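Local coordinates for CRISPR-associated endonuclease Cas9 (PDB 5X2G), which uses a guide RNA to recognise matching foreign DNA and cuts its two strands with separate RuvC-like and HNH nuclease domains in bacterial antiviral defence, at residues I365-D370 / K397-I402; I494-L499 / V530-G535; P266-F271 / K405-V410. All coordinates share one frame; numbering follows the deposited sequence.

Contact 1: I365-D370 / K397-I402; sequences ITLIKD and KDHLNI. With nucleotides of chain B; nucleotides of chain C.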
loop_
_atom_site.group_PDB
_atom_site.type_symbol
_atom_site.label_atom_id
_atom_site.label_comp_id
_atom_site.label_asym_id
_atom_site.label_seq_id
_atom_site.Cartn_x
_atom_site.Cartn_y
_atom_site.Cartn_z
ATOM N N ILE A 365 26.369 -3.745 6.894
ATOM C CA ILE A 365 26.433 -3.223 5.533
ATOM C C ILE A 365 25.105 -3.434 4.815
ATOM O O ILE A 365 24.644 -2.568 4.061
ATOM C CB ILE A 365 27.602 -3.874 4.769
ATOM C CG1 ILE A 365 28.930 -3.572 5.464
ATOM C CG2 ILE A 365 27.632 -3.397 3.324
ATOM C CD1 ILE A 365 30.125 -4.219 4.799
ATOM N N THR A 366 24.464 -4.582 5.045
ATOM C CA THR A 366 23.208 -4.883 4.364
ATOM C C THR A 366 22.089 -3.958 4.829
ATOM O O THR A 366 21.243 -3.548 4.025
ATOM C CB THR A 366 22.826 -6.348 4.596
ATOM O OG1 THR A 366 23.880 -7.201 4.129
ATOM C CG2 THR A 366 21.534 -6.696 3.864
ATOM N N LEU A 367 22.077 -3.603 6.113
ATOM C CA LEU A 367 20.974 -2.837 6.686
ATOM C C LEU A 367 21.221 -1.329 6.635
ATOM O O LEU A 367 20.426 -0.583 6.054
ATOM C CB LEU A 367 20.721 -3.287 8.130
ATOM C CG LEU A 367 20.186 -4.710 8.294
ATOM C CD1 LEU A 367 19.941 -5.029 9.761
ATOM C CD2 LEU A 367 18.917 -4.902 7.478
ATOM N N ILE A 368 22.312 -0.869 7.243
ATOM C CA ILE A 368 22.560 0.559 7.413
ATOM C C ILE A 368 22.956 1.193 6.085
ATOM O O ILE A 368 24.138 1.210 5.718
ATOM C CB ILE A 368 23.641 0.810 8.479
ATOM C CG1 ILE A 368 23.330 0.017 9.750
ATOM C CG2 ILE A 368 23.737 2.296 8.794
ATOM C CD1 ILE A 368 24.405 0.120 10.812
ATOM N N LYS A 369 21.973 1.727 5.360
ATOM C CA LYS A 369 22.252 2.423 4.110
ATOM C C LYS A 369 22.812 3.822 4.331
ATOM O O LYS A 369 23.335 4.420 3.387
ATOM C CB LYS A 369 20.983 2.504 3.257
ATOM C CG LYS A 369 20.365 1.151 2.939
ATOM C CD LYS A 369 21.309 0.292 2.112
ATOM C CE LYS A 369 20.712 -1.081 1.844
ATOM N NZ LYS A 369 21.562 -1.896 0.933
ATOM N N ASP A 370 22.703 4.351 5.548
ATOM C CA ASP A 370 23.285 5.641 5.906
ATOM C C ASP A 370 24.774 5.437 6.172
ATOM O O ASP A 370 25.150 4.830 7.179
ATOM C CB ASP A 370 22.566 6.212 7.128
ATOM C CG ASP A 370 22.954 7.652 7.432
ATOM O OD1 ASP A 370 24.025 8.110 6.977
ATOM O OD2 ASP A 370 22.180 8.326 8.146
ATOM N N LYS A 397 22.698 -6.521 -0.196
ATOM C CA LYS A 397 21.257 -6.668 -0.028
ATOM C C LYS A 397 20.925 -8.155 -0.041
ATOM O O LYS A 397 21.802 -9.004 -0.231
ATOM C CB LYS A 397 20.480 -5.910 -1.108
ATOM C CG LYS A 397 20.702 -6.428 -2.518
ATOM C CD LYS A 397 19.590 -5.976 -3.446
ATOM C CE LYS A 397 19.784 -6.528 -4.847
ATOM N NZ LYS A 397 18.618 -6.226 -5.720
ATOM N N ASP A 398 19.641 -8.457 0.181
ATOM C CA ASP A 398 19.081 -9.806 0.133
ATOM C C ASP A 398 19.492 -10.652 1.334
ATOM O O ASP A 398 20.554 -10.437 1.930
ATOM C CB ASP A 398 19.475 -10.509 -1.169
ATOM C CG ASP A 398 18.276 -10.980 -1.960
ATOM O OD1 ASP A 398 17.307 -11.470 -1.340
ATOM O OD2 ASP A 398 18.306 -10.860 -3.203
ATOM N N HIS A 399 18.648 -11.618 1.694
ATOM C CA HIS A 399 18.884 -12.506 2.822
ATOM C C HIS A 399 18.592 -13.943 2.415
ATOM O O HIS A 399 17.837 -14.204 1.474
ATOM C CB HIS A 399 18.009 -12.144 4.033
ATOM C CG HIS A 399 18.239 -10.763 4.564
ATOM N ND1 HIS A 399 17.891 -9.627 3.865
ATOM C CD2 HIS A 399 18.773 -10.337 5.734
ATOM C CE1 HIS A 399 18.205 -8.561 4.578
ATOM N NE2 HIS A 399 18.743 -8.964 5.716
ATOM N N LEU A 400 19.201 -14.880 3.142
ATOM C CA LEU A 400 18.800 -16.275 3.052
ATOM C C LEU A 400 17.497 -16.480 3.821
ATOM O O LEU A 400 16.886 -15.536 4.325
ATOM C CB LEU A 400 19.901 -17.190 3.587
ATOM C CG LEU A 400 21.233 -17.206 2.835
ATOM C CD1 LEU A 400 22.161 -18.264 3.409
ATOM C CD2 LEU A 400 21.008 -17.431 1.349
ATOM N N ASN A 401 17.062 -17.733 3.923
ATOM C CA ASN A 401 15.867 -18.066 4.684
ATOM C C ASN A 401 16.181 -18.693 6.036
ATOM O O ASN A 401 15.253 -19.049 6.766
ATOM C CB ASN A 401 14.961 -18.992 3.868
ATOM C CG ASN A 401 14.179 -18.247 2.795
ATOM O OD1 ASN A 401 13.572 -17.209 3.060
ATOM N ND2 ASN A 401 14.199 -18.772 1.574
ATOM N N ILE A 402 17.460 -18.831 6.391
ATOM C CA ILE A 402 17.868 -19.300 7.707
ATOM C C ILE A 402 18.840 -18.289 8.307
ATOM O O ILE A 402 19.373 -17.419 7.617
ATOM C CB ILE A 402 18.495 -20.710 7.667
ATOM C CG1 ILE A 402 19.697 -20.743 6.722
ATOM C CG2 ILE A 402 17.455 -21.744 7.260
ATOM C CD1 ILE A 402 20.228 -22.133 6.478
ATOM P P A B 5 17.389 -20.876 1.356
ATOM O OP1 A B 5 17.949 -19.643 1.969
ATOM O OP2 A B 5 15.972 -20.883 0.911
ATOM O "O5'" A B 5 18.288 -21.249 0.096
ATOM C "C5'" A B 5 19.673 -21.514 0.249
ATOM C "C4'" A B 5 20.274 -22.040 -1.026
ATOM O "O4'" A B 5 19.652 -23.298 -1.397
ATOM C "C3'" A B 5 20.079 -21.171 -2.252
ATOM O "O3'" A B 5 20.951 -20.058 -2.292
ATOM C "C2'" A B 5 20.280 -22.167 -3.384
ATOM O "O2'" A B 5 21.658 -22.466 -3.553
ATOM C "C1'" A B 5 19.591 -23.401 -2.807
ATOM N N9 A B 5 18.178 -23.468 -3.223
ATOM C C8 A B 5 17.049 -23.259 -2.470
ATOM N N7 A B 5 15.934 -23.383 -3.149
ATOM C C5 A B 5 16.358 -23.689 -4.436
ATOM C C6 A B 5 15.662 -23.944 -5.631
ATOM N N6 A B 5 14.331 -23.932 -5.736
ATOM N N1 A B 5 16.393 -24.215 -6.735
ATOM C C2 A B 5 17.728 -24.230 -6.639
ATOM N N3 A B 5 18.494 -24.008 -5.575
ATOM C C4 A B 5 17.738 -23.740 -4.494
ATOM P P DC C 17 16.749 -6.357 1.212
ATOM O OP1 DC C 17 17.872 -6.990 1.935
ATOM O OP2 DC C 17 16.615 -6.546 -0.254
ATOM O "O5'" DC C 17 15.372 -6.803 1.893
ATOM C "C5'" DC C 17 15.179 -6.603 3.282
ATOM C "C4'" DC C 17 13.708 -6.698 3.635
ATOM O "O4'" DC C 17 12.996 -5.601 3.016
ATOM C "C3'" DC C 17 13.007 -7.948 3.134
ATOM O "O3'" DC C 17 13.183 -9.017 4.060
ATOM C "C2'" DC C 17 11.557 -7.486 3.079
ATOM C "C1'" DC C 17 11.700 -6.032 2.626
ATOM N N1 DC C 17 11.558 -5.857 1.156
ATOM C C2 DC C 17 10.282 -5.855 0.580
ATOM O O2 DC C 17 9.290 -5.996 1.307
ATOM N N3 DC C 17 10.169 -5.696 -0.763
ATOM C C4 DC C 17 11.259 -5.549 -1.512
ATOM N N4 DC C 17 11.096 -5.394 -2.829
ATOM C C5 DC C 17 12.569 -5.552 -0.944
ATOM C C6 DC C 17 12.670 -5.708 0.380
ATOM P P DG C 16 19.690 -1.552 -2.276
ATOM O OP1 DG C 16 21.126 -1.696 -1.947
ATOM O OP2 DG C 16 19.100 -2.393 -3.340
ATOM O "O5'" DG C 16 18.828 -1.758 -0.948
ATOM C "C5'" DG C 16 17.953 -2.860 -0.836
ATOM C "C4'" DG C 16 17.029 -2.682 0.350
ATOM O "O4'" DG C 16 16.116 -1.586 0.091
ATOM C "C3'" DG C 16 16.140 -3.873 0.645
ATOM O "O3'" DG C 16 16.822 -4.780 1.496
ATOM C "C2'" DG C 16 14.960 -3.222 1.353
ATOM C "C1'" DG C 16 14.834 -1.897 0.608
ATOM N N9 DG C 16 13.876 -1.926 -0.502
ATOM C C8 DG C 16 14.156 -1.774 -1.839
ATOM N N7 DG C 16 13.101 -1.837 -2.603
ATOM C C5 DG C 16 12.051 -2.043 -1.717
ATOM C C6 DG C 16 10.663 -2.190 -1.965
ATOM O O6 DG C 16 10.071 -2.169 -3.053
ATOM N N1 DG C 16 9.946 -2.381 -0.787
ATOM C C2 DG C 16 10.500 -2.425 0.473
ATOM N N2 DG C 16 9.649 -2.620 1.492
ATOM N N3 DG C 16 11.800 -2.286 0.719
ATOM C C4 DG C 16 12.512 -2.100 -0.419
HETATM O O HOH W 1 23.214 -9.179 1.978
#

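Contact 2: I494-L499 / V530-G535; sequences IARLVL and VEAKSG. With nucleotides of chain B.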
loop_
_atom_site.group_PDB
_atom_site.type_symbol
_atom_site.label_atom_id
_atom_site.label_comp_id
_atom_site.label_asym_id
_atom_site.label_seq_id
_atom_site.Cartn_x
_atom_site.Cartn_y
_atom_site.Cartn_z
ATOM N N ILE A 494 -3.154 -18.232 -2.430
ATOM C CA ILE A 494 -3.935 -17.771 -1.286
ATOM C C ILE A 494 -4.747 -18.920 -0.701
ATOM O O ILE A 494 -4.897 -19.034 0.521
ATOM C CB ILE A 494 -4.832 -16.589 -1.692
ATOM C CG1 ILE A 494 -3.998 -15.479 -2.335
ATOM C CG2 ILE A 494 -5.589 -16.051 -0.485
ATOM C CD1 ILE A 494 -4.820 -14.299 -2.820
ATOM N N ALA A 495 -5.279 -19.791 -1.560
ATOM C CA ALA A 495 -6.003 -20.958 -1.068
ATOM C C ALA A 495 -5.053 -21.954 -0.415
ATOM O O ALA A 495 -5.373 -22.533 0.631
ATOM C CB ALA A 495 -6.779 -21.618 -2.208
ATOM N N ARG A 496 -3.884 -22.170 -1.022
ATOM C CA ARG A 496 -2.860 -22.997 -0.392
ATOM C C ARG A 496 -2.444 -22.418 0.954
ATOM O O ARG A 496 -2.184 -23.162 1.908
ATOM C CB ARG A 496 -1.653 -23.123 -1.322
ATOM C CG ARG A 496 -0.493 -23.925 -0.752
ATOM C CD ARG A 496 -0.928 -25.327 -0.378
ATOM N NE ARG A 496 -1.582 -26.010 -1.490
ATOM C CZ ARG A 496 -2.167 -27.200 -1.393
ATOM N NH1 ARG A 496 -2.739 -27.750 -2.456
ATOM N NH2 ARG A 496 -2.181 -27.840 -0.231
ATOM N N LEU A 497 -2.384 -21.088 1.049
ATOM C CA LEU A 497 -2.039 -20.437 2.309
ATOM C C LEU A 497 -3.123 -20.664 3.356
ATOM O O LEU A 497 -2.828 -21.008 4.507
ATOM C CB LEU A 497 -1.821 -18.943 2.075
ATOM C CG LEU A 497 -1.447 -18.094 3.289
ATOM C CD1 LEU A 497 -0.064 -18.466 3.808
ATOM C CD2 LEU A 497 -1.516 -16.618 2.937
ATOM N N VAL A 498 -4.387 -20.472 2.970
ATOM C CA VAL A 498 -5.499 -20.668 3.895
ATOM C C VAL A 498 -5.577 -22.120 4.344
ATOM O O VAL A 498 -5.971 -22.409 5.481
ATOM C CB VAL A 498 -6.811 -20.196 3.235
ATOM C CG1 VAL A 498 -8.017 -20.618 4.054
ATOM C CG2 VAL A 498 -6.794 -18.684 3.054
ATOM N N LEU A 499 -5.191 -23.055 3.473
ATOM C CA LEU A 499 -5.200 -24.466 3.843
ATOM C C LEU A 499 -4.187 -24.750 4.948
ATOM O O LEU A 499 -4.526 -25.354 5.973
ATOM C CB LEU A 499 -4.926 -25.326 2.609
ATOM C CG LEU A 499 -4.885 -26.848 2.775
ATOM C CD1 LEU A 499 -5.547 -27.518 1.586
ATOM C CD2 LEU A 499 -3.450 -27.346 2.933
ATOM N N VAL A 530 -8.164 -30.814 6.369
ATOM C CA VAL A 530 -8.310 -29.713 5.425
ATOM C C VAL A 530 -7.847 -30.198 4.059
ATOM O O VAL A 530 -6.676 -30.550 3.879
ATOM C CB VAL A 530 -7.519 -28.476 5.874
ATOM C CG1 VAL A 530 -7.848 -27.292 4.981
ATOM C CG2 VAL A 530 -7.823 -28.156 7.330
ATOM N N GLU A 531 -8.767 -30.225 3.100
ATOM C CA GLU A 531 -8.480 -30.663 1.744
ATOM C C GLU A 531 -8.730 -29.523 0.768
ATOM O O GLU A 531 -9.625 -28.697 0.966
ATOM C CB GLU A 531 -9.337 -31.873 1.355
ATOM C CG GLU A 531 -9.068 -33.121 2.181
ATOM C CD GLU A 531 -9.965 -34.281 1.792
ATOM O OE1 GLU A 531 -10.943 -34.054 1.048
ATOM O OE2 GLU A 531 -9.690 -35.420 2.228
ATOM N N ALA A 532 -7.927 -29.485 -0.290
ATOM C CA ALA A 532 -8.112 -28.535 -1.376
ATOM C C ALA A 532 -8.830 -29.219 -2.532
ATOM O O ALA A 532 -8.525 -30.364 -2.877
ATOM C CB ALA A 532 -6.773 -27.969 -1.848
ATOM N N LYS A 533 -9.795 -28.518 -3.118
ATOM C CA LYS A 533 -10.547 -29.011 -4.263
ATOM C C LYS A 533 -10.095 -28.260 -5.508
ATOM O O LYS A 533 -10.010 -27.028 -5.498
ATOM C CB LYS A 533 -12.051 -28.845 -4.048
ATOM N N SER A 534 -9.802 -29.005 -6.570
ATOM C CA SER A 534 -9.264 -28.408 -7.785
ATOM C C SER A 534 -10.308 -27.526 -8.458
ATOM O O SER A 534 -11.457 -27.938 -8.644
ATOM C CB SER A 534 -8.796 -29.500 -8.747
ATOM O OG SER A 534 -8.292 -28.941 -9.948
ATOM N N GLY A 535 -9.904 -26.305 -8.825
ATOM C CA GLY A 535 -10.812 -25.408 -9.517
ATOM C C GLY A 535 -11.283 -25.949 -10.852
ATOM O O GLY A 535 -12.420 -25.699 -11.262
ATOM P P G B 1 1.957 -28.451 -4.639
ATOM O OP1 G B 1 0.683 -28.986 -5.186
ATOM O OP2 G B 1 2.287 -27.010 -4.791
ATOM O "O5'" G B 1 2.005 -28.806 -3.087
ATOM C "C5'" G B 1 0.825 -28.794 -2.297
ATOM C "C4'" G B 1 1.084 -29.369 -0.928
ATOM O "O4'" G B 1 1.280 -30.806 -1.034
ATOM C "C3'" G B 1 2.346 -28.871 -0.240
ATOM O "O3'" G B 1 2.178 -27.621 0.405
ATOM C "C2'" G B 1 2.684 -30.016 0.702
ATOM O "O2'" G B 1 1.832 -29.998 1.838
ATOM C "C1'" G B 1 2.312 -31.218 -0.162
ATOM N N9 G B 1 3.451 -31.658 -0.991
ATOM C C8 G B 1 3.569 -31.519 -2.354
ATOM N N7 G B 1 4.690 -31.993 -2.824
ATOM C C5 G B 1 5.355 -32.471 -1.704
ATOM C C6 G B 1 6.623 -33.098 -1.589
ATOM O O6 G B 1 7.433 -33.362 -2.485
ATOM N N1 G B 1 6.912 -33.424 -0.266
ATOM C C2 G B 1 6.091 -33.180 0.806
ATOM N N2 G B 1 6.548 -33.566 2.004
ATOM N N3 G B 1 4.908 -32.596 0.712
ATOM C C4 G B 1 4.605 -32.271 -0.563
#

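Contact 3: P266-F271 / K405-V410; sequences PLAFMF and KALKLV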
loop_
_atom_site.group_PDB
_atom_site.type_symbol
_atom_site.label_atom_id
_atom_site.label_comp_id
_atom_site.label_asym_id
_atom_site.label_seq_id
_atom_site.Cartn_x
_atom_site.Cartn_y
_atom_site.Cartn_z
ATOM N N PRO A 266 30.139 -14.092 5.133
ATOM C CA PRO A 266 31.037 -15.240 4.909
ATOM C C PRO A 266 30.375 -16.593 5.120
ATOM O O PRO A 266 30.641 -17.531 4.358
ATOM C CB PRO A 266 32.167 -14.993 5.917
ATOM C CG PRO A 266 32.189 -13.514 6.087
ATOM C CD PRO A 266 30.751 -13.076 6.009
ATOM N N LEU A 267 29.512 -16.723 6.131
ATOM C CA LEU A 267 28.799 -17.981 6.334
ATOM C C LEU A 267 27.835 -18.260 5.187
ATOM O O LEU A 267 27.787 -19.379 4.663
ATOM C CB LEU A 267 28.056 -17.955 7.670
ATOM C CG LEU A 267 28.808 -18.515 8.877
ATOM C CD1 LEU A 267 27.980 -18.356 10.140
ATOM C CD2 LEU A 267 29.168 -19.977 8.649
ATOM N N ALA A 268 27.056 -17.253 4.785
ATOM C CA ALA A 268 26.110 -17.437 3.688
ATOM C C ALA A 268 26.821 -17.720 2.371
ATOM O O ALA A 268 26.298 -18.463 1.534
ATOM C CB ALA A 268 25.213 -16.209 3.551
ATOM N N PHE A 269 28.002 -17.129 2.164
ATOM C CA PHE A 269 28.810 -17.486 1.004
ATOM C C PHE A 269 29.227 -18.950 1.060
ATOM O O PHE A 269 29.176 -19.659 0.049
ATOM C CB PHE A 269 30.042 -16.584 0.922
ATOM C CG PHE A 269 29.743 -15.182 0.468
ATOM C CD1 PHE A 269 28.813 -14.944 -0.531
ATOM C CD2 PHE A 269 30.394 -14.102 1.044
ATOM C CE1 PHE A 269 28.539 -13.655 -0.949
ATOM C CE2 PHE A 269 30.124 -12.811 0.630
ATOM C CZ PHE A 269 29.197 -12.588 -0.369
ATOM N N MET A 270 29.635 -19.420 2.240
ATOM C CA MET A 270 30.047 -20.812 2.383
ATOM C C MET A 270 28.859 -21.756 2.244
ATOM O O MET A 270 28.972 -22.817 1.620
ATOM C CB MET A 270 30.735 -21.016 3.733
ATOM C CG MET A 270 31.300 -22.410 3.935
ATOM S SD MET A 270 33.053 -22.509 3.533
ATOM C CE MET A 270 33.771 -21.656 4.935
ATOM N N PHE A 271 27.711 -21.382 2.814
ATOM C CA PHE A 271 26.551 -22.266 2.818
ATOM C C PHE A 271 25.994 -22.460 1.413
ATOM O O PHE A 271 25.722 -23.590 0.994
ATOM C CB PHE A 271 25.482 -21.704 3.757
ATOM C CG PHE A 271 24.194 -22.478 3.754
ATOM C CD1 PHE A 271 24.119 -23.731 4.340
ATOM C CD2 PHE A 271 23.050 -21.940 3.185
ATOM C CE1 PHE A 271 22.932 -24.440 4.346
ATOM C CE2 PHE A 271 21.860 -22.643 3.189
ATOM C CZ PHE A 271 21.800 -23.896 3.771
ATOM N N LYS A 405 22.579 -18.328 13.444
ATOM C CA LYS A 405 22.580 -19.393 14.441
ATOM C C LYS A 405 22.429 -20.758 13.784
ATOM O O LYS A 405 23.069 -21.730 14.201
ATOM C CB LYS A 405 21.465 -19.159 15.459
ATOM C CG LYS A 405 21.395 -20.208 16.555
ATOM C CD LYS A 405 20.190 -19.990 17.456
ATOM C CE LYS A 405 20.092 -21.085 18.507
ATOM N NZ LYS A 405 18.854 -20.962 19.324
ATOM N N ALA A 406 21.590 -20.850 12.749
ATOM C CA ALA A 406 21.446 -22.110 12.029
ATOM C C ALA A 406 22.663 -22.388 11.155
ATOM O O ALA A 406 23.102 -23.539 11.042
ATOM C CB ALA A 406 20.169 -22.090 11.189
ATOM N N LEU A 407 23.223 -21.347 10.531
ATOM C CA LEU A 407 24.398 -21.537 9.686
ATOM C C LEU A 407 25.605 -21.994 10.493
ATOM O O LEU A 407 26.447 -22.738 9.977
ATOM C CB LEU A 407 24.723 -20.247 8.933
ATOM C CG LEU A 407 23.751 -19.850 7.822
ATOM C CD1 LEU A 407 24.179 -18.544 7.169
ATOM C CD2 LEU A 407 23.650 -20.960 6.795
ATOM N N LYS A 408 25.711 -21.559 11.752
ATOM C CA LYS A 408 26.807 -22.008 12.605
ATOM C C LYS A 408 26.739 -23.508 12.862
ATOM O O LYS A 408 27.771 -24.142 13.112
ATOM C CB LYS A 408 26.787 -21.250 13.932
ATOM C CG LYS A 408 27.388 -19.856 13.879
ATOM C CD LYS A 408 27.056 -19.078 15.144
ATOM C CE LYS A 408 28.138 -18.064 15.474
ATOM N NZ LYS A 408 29.409 -18.727 15.888
ATOM N N LEU A 409 25.543 -24.090 12.803
ATOM C CA LEU A 409 25.359 -25.504 13.100
ATOM C C LEU A 409 25.490 -26.385 11.864
ATOM O O LEU A 409 26.062 -27.477 11.941
ATOM C CB LEU A 409 23.989 -25.721 13.747
ATOM C CG LEU A 409 23.719 -24.883 14.998
ATOM C CD1 LEU A 409 22.305 -25.108 15.503
ATOM C CD2 LEU A 409 24.740 -25.204 16.083
ATOM N N VAL A 410 24.982 -25.928 10.722
ATOM C CA VAL A 410 24.862 -26.781 9.544
ATOM C C VAL A 410 26.124 -26.753 8.688
ATOM O O VAL A 410 26.526 -27.781 8.138
ATOM C CB VAL A 410 23.617 -26.363 8.734
ATOM C CG1 VAL A 410 23.468 -27.225 7.495
ATOM C CG2 VAL A 410 22.370 -26.461 9.598
#

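Contact 1: I365-D370 / K397-I402
Thr366, in the last turn of helix 355-367, sets its methyl group against the loop 397-402. CG2 lies 3.9 Å from Lys397 CA and approaches CE1 of His399 obliquely, the side chains of Thr366 and His399 running antiparallel past one another. A chi1 of -58° turns CG2 to the loop and leaves OG1 beside the backbone N. Leu367 adds a looser contact, its CD2 standing near the plane of the imidazole, at the NE2 edge.

No direct hydrogen bond joins the segments; a water does so instead. It donates to Thr366 OG1 and, at 2.6 Å, to Lys397 O. Thr366 OG1 is also hydrogen-bonded to Ala362 O, one turn back in the helix.

Several polar groups turn to nucleic acid. Asp398 N donates to OP1 of DC17 of chain C at 2.9 Å, and the His399 ring brings its CE1 edge to 3.1 Å from the same OP1. Lys369 reaches the preceding phosphate: Lys369 NZ donates to OP1 of DG16 of chain C at 2.9 Å. The same NZ bonds weakly to O5' and is also hydrogen-bonded to Phe396 O. Lys397 CD comes to 3.6 Å from OP2 of DG16 of chain C. At the far end of the loop Asn401 grips A5 of chain B with two donors. Its backbone N bonds OP1, and ND2 reaches OP2 at 2.8 Å in a nearly straight bond of 165°. The ND2 bond would limit rotation of the side-chain amide.

The arrangement is characteristic of sequence-independent backbone recognition in the helical recognition lobe of Cas9: a helix end and a loop, coupled through Thr366 and water, hold DNA phosphates on one part and an RNA phosphate on another.

Contact 2: I494-L499 / V530-G535
Leu499 leaves helix 492-505 with its CB pointed at strand 530-534. CG, anti to the backbone N (chi1 180°), rests against Val530 CG1 at 3.7 Å. CD1 goes further along the strand: it lies 3.8 Å from Glu531 C, then 3.6 Å from Ala532 N, and finally meets Ala532 CB at 3.7 Å. One leucine thus bridges two alternate strand residues and the peptide between them.

Arg496, one turn earlier, starts away from the strand but folds back through bends at chi2 and chi3. Its NH1 comes within 4.1 Å of Ala532 CB. One face of the guanidinium is laid on the RNA, with C5' of G1 of chain B 3.5 Å above its centre.

Segment 494-499 of helix 492-505 runs nearly antiparallel to strand 530-534, at 163°, and the helix links that strand to strand 481-486 in a beta-alpha-beta crossover of the RuvC domain. Strand 530-534 is the outermost on that side of the five-stranded sheet, paired in parallel with 481-486, which carries the predicted magnesium ligand Glu485. Ile494, Leu497 and Val498 of the helix pack on helix 456-476.

Contact 3: P266-F271 / K405-V410
Leu407 projects from helix 404-415 between Leu267, Ala268 and Phe271. Its CD2 lies over one face of the Phe271 ring, offset toward the rim, only 3.4 Å from CG, and makes a CH-pi contact 3.8 Å from the ring centroid. The other branch, CD1, is 4.0 Å from Leu267 CB and touches the Ala268 backbone N. Leu267 returns the contact with CD1, which lies 4.0 Å from Leu407 CB and 4.1 Å from Lys408 CG, its side chain roughly perpendicular to that of the lysine. Val410 CG1 approaches Phe271 CE1 obliquely at 4.2 Å.

Phe271 is directed here by CG standing anti to its backbone N (chi1 175°). Beyond this shell, Thr411 and Met414 of helix 404-415 and Tyr420 of helix 420-427 also touch the Phe271 side chain, which packs in addition on a sugar of the bound RNA. Lys408 extends its amine toward Asp356 in a long, weak ion pair.

The axes of segments 266-271 and 405-410 approach to 10.1 Å and cross at 49°, with Leu267 and Leu407 nearest in backbone register. Helix 355-367 flanks the start of helix 266-287 at Pro266, and helix 420-427 packs on helix 404-415 through Leu409 and Val410.

Contacts 1 and 3 belong to one body of the helical recognition lobe, their centres about 15 Å apart; contact 2 lies in the RuvC domain, its centre about 33 Å from contact 1 and 34 Å from contact 3. Along the chain, 266-271 comes first and 405-410 closes around both segments of contact 1, while contact 2 follows later. Loop 397-402 leads into helix 404-415 and joins the first pair: Ile402 CD1 packs 3.6 Å from Phe271 CZ, and Leu400 sits on Ala268. All three contacts touch the guide RNA, which therefore spans the recognition and nuclease parts, whereas DNA phosphates are held at contact 1.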